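PDB 5HR4: MmeI from Methylophilus methylotrophus, which probably methylates the N6 of adenine in DNA using S-adenosyl-L-methionine, as the modification activity of a type IIL restriction-modification enzyme. Local coordinates for residues Thr316-Ile321 and Thr373-Arg378; Ile321-Lys326 and Arg566-Thr571; Ile325-Leu330 and Ile596-Glu601. One frame throughout, in Å; residues are numbered along the deposited sequence.

Contact 1. Residues Thr316-Ile321 and Thr373-Arg378; sequences TSEANI and TYRELR. With SFG (sinefungin), chain H.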
loop_
_atom_site.group_PDB
_atom_site.type_symbol
_atom_site.label_atom_id
_atom_site.label_comp_id
_atom_site.label_asym_id
_atom_site.label_seq_id
_atom_site.Cartn_x
_atom_site.Cartn_y
_atom_site.Cartn_z
ATOM N N THR A 316 -1.081 -4.128 -9.121
ATOM C CA THR A 316 -0.826 -2.718 -9.378
ATOM C C THR A 316 -1.349 -2.318 -10.752
ATOM O O THR A 316 -1.012 -2.947 -11.757
ATOM C CB THR A 316 0.667 -2.407 -9.267
ATOM O OG1 THR A 316 1.179 -2.966 -8.047
ATOM C CG2 THR A 316 0.879 -0.911 -9.239
ATOM N N SER A 317 -2.161 -1.263 -10.778
ATOM C CA SER A 317 -2.777 -0.763 -12.005
ATOM C C SER A 317 -1.729 -0.445 -13.058
ATOM O O SER A 317 -0.601 -0.051 -12.749
ATOM C CB SER A 317 -3.606 0.505 -11.725
ATOM N N GLU A 318 -2.125 -0.596 -14.325
ATOM C CA GLU A 318 -1.361 0.034 -15.399
ATOM C C GLU A 318 -1.003 1.479 -15.062
ATOM O O GLU A 318 0.135 1.907 -15.279
ATOM C CB GLU A 318 -2.139 -0.013 -16.717
ATOM C CG GLU A 318 -1.255 0.237 -17.948
ATOM C CD GLU A 318 -1.887 -0.217 -19.271
ATOM O OE1 GLU A 318 -2.288 -1.404 -19.391
ATOM O OE2 GLU A 318 -1.974 0.626 -20.201
ATOM N N ALA A 319 -1.955 2.249 -14.523
ATOM C CA ALA A 319 -1.695 3.671 -14.324
ATOM C C ALA A 319 -0.633 3.899 -13.261
ATOM O O ALA A 319 0.190 4.809 -13.389
ATOM C CB ALA A 319 -2.972 4.402 -13.946
ATOM N N ASN A 320 -0.630 3.081 -12.203
ATOM C CA ASN A 320 0.276 3.328 -11.087
ATOM C C ASN A 320 1.699 2.886 -11.404
ATOM O O ASN A 320 2.653 3.547 -10.966
ATOM C CB ASN A 320 -0.262 2.650 -9.833
ATOM C CG ASN A 320 -1.291 3.512 -9.105
ATOM O OD1 ASN A 320 -1.292 4.746 -9.229
ATOM N ND2 ASN A 320 -2.154 2.873 -8.334
ATOM N N ILE A 321 1.853 1.815 -12.195
ATOM C CA ILE A 321 3.162 1.427 -12.733
ATOM C C ILE A 321 3.712 2.502 -13.681
ATOM O O ILE A 321 4.915 2.806 -13.670
ATOM C CB ILE A 321 3.057 0.048 -13.421
ATOM C CG1 ILE A 321 2.584 -1.004 -12.417
ATOM C CG2 ILE A 321 4.380 -0.370 -14.025
ATOM C CD1 ILE A 321 2.345 -2.378 -13.020
ATOM N N THR A 373 6.556 -2.878 -18.378
ATOM C CA THR A 373 7.870 -2.390 -18.786
ATOM C C THR A 373 8.281 -3.004 -20.112
ATOM O O THR A 373 8.701 -2.302 -21.041
ATOM C CB THR A 373 8.935 -2.693 -17.735
ATOM O OG1 THR A 373 8.653 -1.983 -16.520
ATOM C CG2 THR A 373 10.304 -2.281 -18.269
ATOM N N TYR A 374 8.145 -4.320 -20.227
ATOM C CA TYR A 374 8.527 -4.990 -21.462
ATOM C C TYR A 374 7.687 -4.503 -22.633
ATOM O O TYR A 374 8.177 -4.453 -23.765
ATOM C CB TYR A 374 8.417 -6.516 -21.276
ATOM C CG TYR A 374 8.659 -7.333 -22.516
ATOM C CD1 TYR A 374 9.912 -7.368 -23.117
ATOM C CD2 TYR A 374 7.638 -8.088 -23.084
ATOM C CE1 TYR A 374 10.140 -8.104 -24.272
ATOM C CE2 TYR A 374 7.857 -8.839 -24.225
ATOM C CZ TYR A 374 9.112 -8.834 -24.814
ATOM O OH TYR A 374 9.340 -9.572 -25.950
ATOM N N ARG A 375 6.432 -4.118 -22.392
ATOM C CA ARG A 375 5.600 -3.665 -23.502
ATOM C C ARG A 375 6.035 -2.280 -23.975
ATOM O O ARG A 375 6.130 -2.023 -25.179
ATOM C CB ARG A 375 4.125 -3.671 -23.099
ATOM C CG ARG A 375 3.297 -2.681 -23.877
ATOM C CD ARG A 375 1.821 -3.007 -23.855
ATOM N NE ARG A 375 1.148 -2.571 -22.634
ATOM C CZ ARG A 375 1.042 -1.303 -22.250
ATOM N NH1 ARG A 375 1.593 -0.352 -22.989
ATOM N NH2 ARG A 375 0.393 -0.985 -21.131
ATOM N N GLU A 376 6.315 -1.379 -23.036
ATOM C CA GLU A 376 6.850 -0.075 -23.403
ATOM C C GLU A 376 8.169 -0.209 -24.155
ATOM O O GLU A 376 8.417 0.502 -25.143
ATOM C CB GLU A 376 7.014 0.771 -22.145
ATOM C CG GLU A 376 5.675 1.052 -21.498
ATOM C CD GLU A 376 4.725 1.696 -22.485
ATOM O OE1 GLU A 376 5.105 2.739 -23.059
ATOM O OE2 GLU A 376 3.626 1.153 -22.722
ATOM N N LEU A 377 9.026 -1.118 -23.714
ATOM C CA LEU A 377 10.275 -1.313 -24.427
ATOM C C LEU A 377 10.019 -1.834 -25.823
ATOM O O LEU A 377 10.616 -1.353 -26.794
ATOM C CB LEU A 377 11.181 -2.252 -23.646
ATOM C CG LEU A 377 12.281 -1.470 -22.951
ATOM C CD1 LEU A 377 11.680 -0.484 -21.976
ATOM C CD2 LEU A 377 13.179 -2.445 -22.251
ATOM N N ARG A 378 9.099 -2.784 -25.964
ATOM C CA ARG A 378 8.791 -3.247 -27.311
ATOM C C ARG A 378 8.258 -2.100 -28.171
ATOM O O ARG A 378 8.717 -1.899 -29.302
ATOM C CB ARG A 378 7.823 -4.427 -27.265
ATOM C CG ARG A 378 8.513 -5.755 -26.888
ATOM C CD ARG A 378 9.528 -6.189 -27.955
ATOM N NE ARG A 378 8.853 -6.482 -29.215
ATOM C CZ ARG A 378 8.322 -7.660 -29.528
ATOM N NH1 ARG A 378 8.400 -8.685 -28.686
ATOM N NH2 ARG A 378 7.715 -7.823 -30.691
HETATM N N SFG H . 3.050 -5.724 -8.211
HETATM C CA SFG H . 2.305 -6.962 -8.284
HETATM C C SFG H . 1.278 -6.801 -9.389
HETATM O O SFG H . 1.225 -5.713 -10.004
HETATM O OXT SFG H . 0.497 -7.732 -9.699
HETATM C CB SFG H . 1.607 -7.239 -6.957
HETATM C CG SFG H . 2.662 -7.221 -5.860
HETATM C CD SFG H . 1.903 -7.227 -4.552
HETATM N NE SFG H . 1.500 -5.859 -4.294
HETATM C "C5'" SFG H . 2.755 -7.785 -3.400
HETATM C "C4'" SFG H . 3.345 -9.211 -3.666
HETATM O "O4'" SFG H . 4.311 -9.432 -2.821
HETATM C "C3'" SFG H . 2.356 -10.360 -3.399
HETATM O "O3'" SFG H . 2.098 -10.958 -4.587
HETATM C "C2'" SFG H . 3.064 -11.319 -2.398
HETATM O "O2'" SFG H . 2.878 -12.749 -2.775
HETATM C "C1'" SFG H . 4.317 -11.013 -2.509
HETATM N N9 SFG H . 5.051 -11.137 -1.289
HETATM C C8 SFG H . 4.651 -10.855 -0.051
HETATM N N7 SFG H . 5.674 -11.071 0.779
HETATM C C5 SFG H . 6.709 -11.480 0.046
HETATM C C6 SFG H . 7.983 -11.843 0.409
HETATM N N6 SFG H . 8.655 -11.898 1.684
HETATM N N1 SFG H . 8.868 -12.228 -0.502
HETATM C C2 SFG H . 8.498 -12.259 -1.806
HETATM N N3 SFG H . 7.236 -11.906 -2.164
HETATM C C4 SFG H . 6.336 -11.514 -1.234
#

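Contact 2. Residues Ile321-Lys326 and Arg566-Thr571; sequences ILKLIK and RTFSWT. With nucleotides of chain B.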
loop_
_atom_site.group_PDB
_atom_site.type_symbol
_atom_site.label_atom_id
_atom_site.label_comp_id
_atom_site.label_asym_id
_atom_site.label_seq_id
_atom_site.Cartn_x
_atom_site.Cartn_y
_atom_site.Cartn_z
ATOM N N ILE A 321 1.853 1.815 -12.195
ATOM C CA ILE A 321 3.162 1.427 -12.733
ATOM C C ILE A 321 3.712 2.502 -13.681
ATOM O O ILE A 321 4.915 2.806 -13.670
ATOM C CB ILE A 321 3.057 0.048 -13.421
ATOM C CG1 ILE A 321 2.584 -1.004 -12.417
ATOM C CG2 ILE A 321 4.380 -0.370 -14.025
ATOM C CD1 ILE A 321 2.345 -2.378 -13.020
ATOM N N LEU A 322 2.853 3.099 -14.517
ATOM C CA LEU A 322 3.339 4.146 -15.419
ATOM C C LEU A 322 3.834 5.371 -14.648
ATOM O O LEU A 322 4.847 5.965 -15.027
ATOM C CB LEU A 322 2.263 4.516 -16.443
ATOM C CG LEU A 322 2.022 3.371 -17.447
ATOM C CD1 LEU A 322 0.724 3.477 -18.278
ATOM C CD2 LEU A 322 3.217 3.259 -18.362
ATOM N N LYS A 323 3.177 5.750 -13.537
ATOM C CA LYS A 323 3.730 6.859 -12.752
ATOM C C LYS A 323 5.076 6.497 -12.146
ATOM O O LYS A 323 5.823 7.391 -11.730
ATOM C CB LYS A 323 2.828 7.303 -11.585
ATOM C CG LYS A 323 1.381 6.956 -11.656
ATOM C CD LYS A 323 0.816 6.892 -10.251
ATOM C CE LYS A 323 -0.417 7.760 -10.101
ATOM N NZ LYS A 323 -0.980 7.616 -8.738
ATOM N N LEU A 324 5.384 5.203 -12.044
ATOM C CA LEU A 324 6.646 4.802 -11.447
ATOM C C LEU A 324 7.745 4.583 -12.490
ATOM O O LEU A 324 8.884 5.030 -12.289
ATOM C CB LEU A 324 6.427 3.550 -10.601
ATOM C CG LEU A 324 7.591 3.033 -9.764
ATOM C CD1 LEU A 324 6.989 2.245 -8.661
ATOM C CD2 LEU A 324 8.540 2.143 -10.566
ATOM N N ILE A 325 7.439 3.933 -13.617
ATOM C CA ILE A 325 8.497 3.695 -14.597
ATOM C C ILE A 325 8.775 4.895 -15.506
ATOM O O ILE A 325 9.855 4.949 -16.114
ATOM C CB ILE A 325 8.203 2.456 -15.464
ATOM C CG1 ILE A 325 6.979 2.691 -16.352
ATOM C CG2 ILE A 325 8.050 1.192 -14.582
ATOM C CD1 ILE A 325 6.591 1.499 -17.209
ATOM N N LYS A 326 7.856 5.853 -15.650
ATOM C CA LYS A 326 8.175 6.991 -16.519
ATOM C C LYS A 326 9.331 7.806 -15.959
ATOM O O LYS A 326 10.326 7.998 -16.679
ATOM C CB LYS A 326 6.942 7.873 -16.765
ATOM C CG LYS A 326 5.896 7.295 -17.728
ATOM C CD LYS A 326 4.577 8.089 -17.639
ATOM C CE LYS A 326 4.341 8.974 -18.866
ATOM N NZ LYS A 326 5.525 9.831 -19.150
ATOM N N ARG A 566 3.822 12.016 -3.679
ATOM C CA ARG A 566 3.171 12.142 -2.387
ATOM C C ARG A 566 1.859 11.356 -2.372
ATOM O O ARG A 566 1.450 10.748 -3.368
ATOM C CB ARG A 566 2.927 13.605 -2.062
ATOM C CG ARG A 566 4.166 14.381 -1.792
ATOM C CD ARG A 566 3.776 15.789 -1.463
ATOM N NE ARG A 566 3.270 15.862 -0.102
ATOM C CZ ARG A 566 3.999 15.540 0.961
ATOM N NH1 ARG A 566 5.243 15.115 0.803
ATOM N NH2 ARG A 566 3.493 15.631 2.180
ATOM N N THR A 567 1.188 11.391 -1.217
ATOM C CA THR A 567 0.044 10.525 -0.929
ATOM C C THR A 567 -1.004 10.534 -2.043
ATOM O O THR A 567 -1.422 11.600 -2.505
ATOM C CB THR A 567 -0.595 10.986 0.378
ATOM O OG1 THR A 567 0.332 10.806 1.454
ATOM C CG2 THR A 567 -1.856 10.233 0.651
ATOM N N PHE A 568 -1.435 9.340 -2.467
ATOM C CA PHE A 568 -2.615 9.201 -3.322
ATOM C C PHE A 568 -3.431 7.990 -2.885
ATOM O O PHE A 568 -2.935 7.119 -2.166
ATOM C CB PHE A 568 -2.255 9.093 -4.817
ATOM C CG PHE A 568 -1.288 7.993 -5.161
ATOM C CD1 PHE A 568 0.068 8.142 -4.936
ATOM C CD2 PHE A 568 -1.730 6.836 -5.767
ATOM C CE1 PHE A 568 0.971 7.123 -5.273
ATOM C CE2 PHE A 568 -0.841 5.820 -6.105
ATOM C CZ PHE A 568 0.513 5.973 -5.863
ATOM N N SER A 569 -4.706 7.955 -3.293
ATOM C CA SER A 569 -5.562 6.813 -2.975
ATOM C C SER A 569 -5.237 5.641 -3.895
ATOM O O SER A 569 -4.974 5.823 -5.086
ATOM C CB SER A 569 -7.058 7.167 -3.087
ATOM N N TRP A 570 -5.233 4.442 -3.319
ATOM C CA TRP A 570 -5.063 3.203 -4.060
ATOM C C TRP A 570 -6.328 2.858 -4.843
ATOM O O TRP A 570 -7.446 3.119 -4.401
ATOM C CB TRP A 570 -4.740 2.055 -3.091
ATOM C CG TRP A 570 -4.703 0.700 -3.751
ATOM C CD1 TRP A 570 -5.741 -0.155 -3.902
ATOM C CD2 TRP A 570 -3.564 0.074 -4.395
ATOM N NE1 TRP A 570 -5.330 -1.282 -4.586
ATOM C CE2 TRP A 570 -4.002 -1.164 -4.899
ATOM C CE3 TRP A 570 -2.227 0.450 -4.591
ATOM C CZ2 TRP A 570 -3.151 -2.048 -5.565
ATOM C CZ3 TRP A 570 -1.383 -0.418 -5.258
ATOM C CH2 TRP A 570 -1.848 -1.662 -5.734
ATOM N N THR A 571 -6.148 2.224 -5.999
ATOM C CA THR A 571 -7.279 1.626 -6.700
ATOM C C THR A 571 -6.742 0.754 -7.824
ATOM O O THR A 571 -5.566 0.840 -8.190
ATOM C CB THR A 571 -8.255 2.670 -7.259
ATOM O OG1 THR A 571 -9.474 2.003 -7.630
ATOM C CG2 THR A 571 -7.655 3.430 -8.483
ATOM P P DA B 7 -3.080 -3.050 7.402
ATOM O OP1 DA B 7 -3.741 -4.385 7.394
ATOM O OP2 DA B 7 -1.616 -2.966 7.621
ATOM O "O5'" DA B 7 -3.512 -2.283 6.084
ATOM C "C5'" DA B 7 -2.724 -2.261 4.964
ATOM C "C4'" DA B 7 -3.641 -2.078 3.796
ATOM O "O4'" DA B 7 -2.893 -2.029 2.583
ATOM C "C3'" DA B 7 -4.677 -3.176 3.626
ATOM O "O3'" DA B 7 -5.893 -2.555 3.301
ATOM C "C2'" DA B 7 -4.126 -4.009 2.467
ATOM C "C1'" DA B 7 -3.393 -2.959 1.651
ATOM N N9 DA B 7 -2.216 -3.432 0.933
ATOM C C8 DA B 7 -1.273 -4.289 1.395
ATOM N N7 DA B 7 -0.285 -4.472 0.571
ATOM C C5 DA B 7 -0.586 -3.652 -0.505
ATOM C C6 DA B 7 0.087 -3.379 -1.725
ATOM N N6 DA B 7 1.242 -3.949 -2.077
ATOM N N1 DA B 7 -0.487 -2.507 -2.576
ATOM C C2 DA B 7 -1.642 -1.944 -2.228
ATOM N N3 DA B 7 -2.356 -2.114 -1.110
ATOM C C4 DA B 7 -1.764 -2.991 -0.286
#

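Contact 3. Residues Ile325-Leu330 and Ile596-Glu601; sequences IKPLFL and IIYEYE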
loop_
_atom_site.group_PDB
_atom_site.type_symbol
_atom_site.label_atom_id
_atom_site.label_comp_id
_atom_site.label_asym_id
_atom_site.label_seq_id
_atom_site.Cartn_x
_atom_site.Cartn_y
_atom_site.Cartn_z
ATOM N N ILE A 325 7.439 3.933 -13.617
ATOM C CA ILE A 325 8.497 3.695 -14.597
ATOM C C ILE A 325 8.775 4.895 -15.506
ATOM O O ILE A 325 9.855 4.949 -16.114
ATOM C CB ILE A 325 8.203 2.456 -15.464
ATOM C CG1 ILE A 325 6.979 2.691 -16.352
ATOM C CG2 ILE A 325 8.050 1.192 -14.582
ATOM C CD1 ILE A 325 6.591 1.499 -17.209
ATOM N N LYS A 326 7.856 5.853 -15.650
ATOM C CA LYS A 326 8.175 6.991 -16.519
ATOM C C LYS A 326 9.331 7.806 -15.959
ATOM O O LYS A 326 10.326 7.998 -16.679
ATOM C CB LYS A 326 6.942 7.873 -16.765
ATOM C CG LYS A 326 5.896 7.295 -17.728
ATOM C CD LYS A 326 4.577 8.089 -17.639
ATOM C CE LYS A 326 4.341 8.974 -18.866
ATOM N NZ LYS A 326 5.525 9.831 -19.150
ATOM N N PRO A 327 9.300 8.272 -14.702
ATOM C CA PRO A 327 10.495 8.923 -14.146
ATOM C C PRO A 327 11.666 7.979 -13.953
ATOM O O PRO A 327 12.812 8.421 -14.060
ATOM C CB PRO A 327 10.011 9.480 -12.797
ATOM C CG PRO A 327 8.532 9.327 -12.799
ATOM C CD PRO A 327 8.218 8.194 -13.704
ATOM N N LEU A 328 11.440 6.700 -13.656
ATOM C CA LEU A 328 12.577 5.835 -13.347
ATOM C C LEU A 328 13.489 5.674 -14.556
ATOM O O LEU A 328 14.709 5.859 -14.455
ATOM C CB LEU A 328 12.109 4.469 -12.841
ATOM C CG LEU A 328 13.206 3.609 -12.174
ATOM C CD1 LEU A 328 13.928 4.371 -11.047
ATOM C CD2 LEU A 328 12.665 2.264 -11.665
ATOM N N PHE A 329 12.926 5.346 -15.716
ATOM C CA PHE A 329 13.779 5.222 -16.893
ATOM C C PHE A 329 13.093 5.653 -18.181
ATOM O O PHE A 329 13.752 6.207 -19.062
ATOM C CB PHE A 329 14.278 3.779 -17.049
ATOM C CG PHE A 329 13.188 2.760 -16.995
ATOM C CD1 PHE A 329 12.820 2.185 -15.791
ATOM C CD2 PHE A 329 12.527 2.373 -18.144
ATOM C CE1 PHE A 329 11.802 1.253 -15.730
ATOM C CE2 PHE A 329 11.519 1.437 -18.096
ATOM C CZ PHE A 329 11.149 0.879 -16.876
ATOM N N LEU A 330 11.780 5.414 -18.292
ATOM C CA LEU A 330 11.128 5.374 -19.598
ATOM C C LEU A 330 11.179 6.731 -20.284
ATOM O O LEU A 330 11.629 6.835 -21.431
ATOM C CB LEU A 330 9.686 4.877 -19.453
ATOM C CG LEU A 330 8.913 4.705 -20.769
ATOM C CD1 LEU A 330 9.700 3.889 -21.742
ATOM C CD2 LEU A 330 7.535 4.106 -20.581
ATOM N N ILE A 596 12.202 15.783 -8.747
ATOM C CA ILE A 596 10.800 16.160 -8.902
ATOM C C ILE A 596 9.978 15.457 -7.820
ATOM O O ILE A 596 10.191 14.272 -7.527
ATOM C CB ILE A 596 10.276 15.849 -10.321
ATOM C CG1 ILE A 596 10.269 14.338 -10.593
ATOM C CG2 ILE A 596 11.102 16.609 -11.352
ATOM C CD1 ILE A 596 10.517 13.864 -12.060
ATOM N N ILE A 597 9.081 16.208 -7.191
ATOM C CA ILE A 597 8.063 15.668 -6.298
ATOM C C ILE A 597 6.739 15.814 -7.028
ATOM O O ILE A 597 6.379 16.922 -7.431
ATOM C CB ILE A 597 8.028 16.418 -4.959
ATOM C CG1 ILE A 597 9.337 16.233 -4.192
ATOM C CG2 ILE A 597 6.824 15.991 -4.123
ATOM C CD1 ILE A 597 9.429 17.138 -2.992
ATOM N N TYR A 598 6.031 14.713 -7.233
ATOM C CA TYR A 598 4.704 14.755 -7.843
ATOM C C TYR A 598 3.648 14.953 -6.755
ATOM O O TYR A 598 3.563 14.145 -5.821
ATOM C CB TYR A 598 4.423 13.462 -8.608
ATOM C CG TYR A 598 5.300 13.234 -9.816
ATOM C CD1 TYR A 598 6.584 12.744 -9.684
ATOM C CD2 TYR A 598 4.831 13.506 -11.095
ATOM C CE1 TYR A 598 7.376 12.531 -10.789
ATOM C CE2 TYR A 598 5.616 13.308 -12.199
ATOM C CZ TYR A 598 6.891 12.819 -12.045
ATOM O OH TYR A 598 7.671 12.604 -13.165
ATOM N N GLU A 599 2.834 16.004 -6.883
ATOM C CA GLU A 599 1.846 16.384 -5.881
ATOM C C GLU A 599 0.430 16.166 -6.395
ATOM O O GLU A 599 0.180 16.187 -7.600
ATOM C CB GLU A 599 2.019 17.837 -5.482
ATOM C CG GLU A 599 3.434 18.167 -5.072
ATOM C CD GLU A 599 3.531 19.543 -4.461
ATOM O OE1 GLU A 599 3.591 20.534 -5.223
ATOM O OE2 GLU A 599 3.530 19.629 -3.213
ATOM N N TYR A 600 -0.505 15.954 -5.463
ATOM C CA TYR A 600 -1.895 15.659 -5.808
ATOM C C TYR A 600 -2.824 16.657 -5.132
ATOM O O TYR A 600 -2.851 16.736 -3.902
ATOM C CB TYR A 600 -2.296 14.244 -5.397
ATOM C CG TYR A 600 -1.565 13.128 -6.103
ATOM C CD1 TYR A 600 -0.219 12.889 -5.856
ATOM C CD2 TYR A 600 -2.232 12.284 -6.985
ATOM C CE1 TYR A 600 0.457 11.854 -6.490
ATOM C CE2 TYR A 600 -1.571 11.255 -7.620
ATOM C CZ TYR A 600 -0.226 11.037 -7.368
ATOM O OH TYR A 600 0.443 10.004 -8.003
ATOM N N GLU A 601 -3.595 17.404 -5.935
ATOM C CA GLU A 601 -4.720 18.174 -5.412
ATOM C C GLU A 601 -5.808 17.215 -4.933
ATOM O O GLU A 601 -6.089 17.133 -3.735
ATOM C CB GLU A 601 -5.272 19.146 -6.468
#

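Contact 1. Residues Thr316-Ile321 and Thr373-Arg378
The carboxylate of Glu318 and the guanidinium of Arg375 meet obliquely, their planes 52° apart, while CG of Glu318 lies in the guanidinium plane at its edge. The pair belongs to a salt-bridge network linking two helices of the Rossmann-like methyltransferase fold. Glu318 OE2 is 3.0 Å from Arg375 NH2, and Arg375 also pairs through NH1 with Glu376, its own neighbour on the helix. Long, flexible, charged residues suit this partly exposed position, where two helices stand too far apart for short side chains. Glu318 sends CG anti to its backbone N (chi1 -163°) and then runs extended, so that its carboxylate spans the gap and crosses the arginine at about a right angle. With an alanine here, Arg375 would probably lose its only charged mate across this contact, leaving the NH2 end freer to swing.

On the same helix as Arg375, Tyr374 carries CG of Arg378 over one face, and Arg378 NH1 reaches the phenol OH within its own guanidinium plane, at 3.0 Å. That hydroxyl is also hydrogen-bonded to Asp430 OD1.

Just before the first helix, Thr316 belongs to the pocket of sinefungin, an analogue of S-adenosylmethionine. Its OG1 takes a weak hydrogen bond from the ligand amine and a hydrogen bond from Asn481 ND2, and its backbone N donates to the ligand carboxylate oxygen O, 2.9 Å away at 161°.

Contact 2. Residues Ile321-Lys326 and Arg566-Thr571
Lys323 and Phe568 are the closest pair of backbones here, yet their CA atoms stand 11.6 Å apart: residues 321-326 are helical, residues 566-569 end a strand, and long side chains must bridge the space. They come from opposite directions and meet in a cation-pi contact. The ammonium NZ of Lys323 sits over one face of the Phe568 ring, 3.3 Å from the ring centroid and 22° off the normal. In Phe568, chi1 (55°) sets CG between the backbone N and the carbonyl carbon, and with chi2 at -79° the ring presents a face to the amine. Lysine suits the place because its aliphatic arm covers the distance before the charge begins; phenylalanine offers that charge an electron-rich surface. The amine is also hydrogen-bonded to Asn320 OD1 and Tyr600 OH, so polar atoms share it with the ring.

Beyond the strand, Trp570 spreads its indole against the DNA: C2 of DA7 of chain B lies over one face, 3.4 Å from CZ3.

Around the contact, Tyr600 lies nearly parallel to Phe568, which packs on Cys582 and Ile584 of strand 581-588. Leu324 rests on that strand and on strand 532-538, while Ile321 and Ile325 turn to helix 368-388.

Contact 3. Residues Ile325-Leu330 and Ile596-Glu601
Ile596 opens the second segment by bringing CD1 to within 4.5 Å of CB of Pro327, a light apolar touch at the margin of the contact. Here strand 595-599, in the part of the methyltransferase sheet beyond the hairpin strands 560-569 and 581-588, faces the helix 318-340. Ile597 follows on the other side of the strand, as alternation demands, and packs on Ala612 and Ile615.

Tyr598 returns to the helix side and carries most of the strand's share. Its CG lies beside the backbone N (chi1 -66°), and the ring reaches out to Pro327 obliquely, presenting neither a clean face nor a clean edge. The phenol end does the touching: OH is 3.4 Å from Pro327 CG, and CZ is 3.9 Å from the same carbon. His565, on neighbouring strand 560-569, stacks on this tyrosine. Beyond it Glu599 lies against Ile610, and Tyr600 OH is hydrogen-bonded to His565 ND1.

Proline suits its site in the helix. It has no N-H to give, and the helix is kinked where the N of Pro327 lacks a bond to the preceding turn. A wider pi-type turn, residues 326-330, includes the proline; around it Ile325 O accepts from both Phe329 N at 3.1 Å and Leu330 N at 2.9 Å.

Carbon-to-carbon and carbon-to-hydroxyl contacts of this kind are van der Waals in nature, so the fit rests on the shape of the rigid pyrrolidine and the flat phenol, with little directional bonding to fix their angle.

In the fold
All three contacts start from helix 318-340 and its entrance, taken in order along the chain, and their partners follow in the same order: 373-378, 566-571, then 596-601. Contacts 2 and 3 share Ile325 and Lys326. Contact 1 joins this helix to helix 368-388. Contacts 2 and 3, whose centres are about 8 Å apart, join it to strands 560-569 and 595-599, neighbours in the mixed methyltransferase sheet. The centre of contact 1 lies about 12 Å from that of contact 2 and 14 Å from that of contact 3. Segments far apart in sequence thus gather on one helix, whose entrance touches sinefungin, while the end of strand 560-569 leads to DNA.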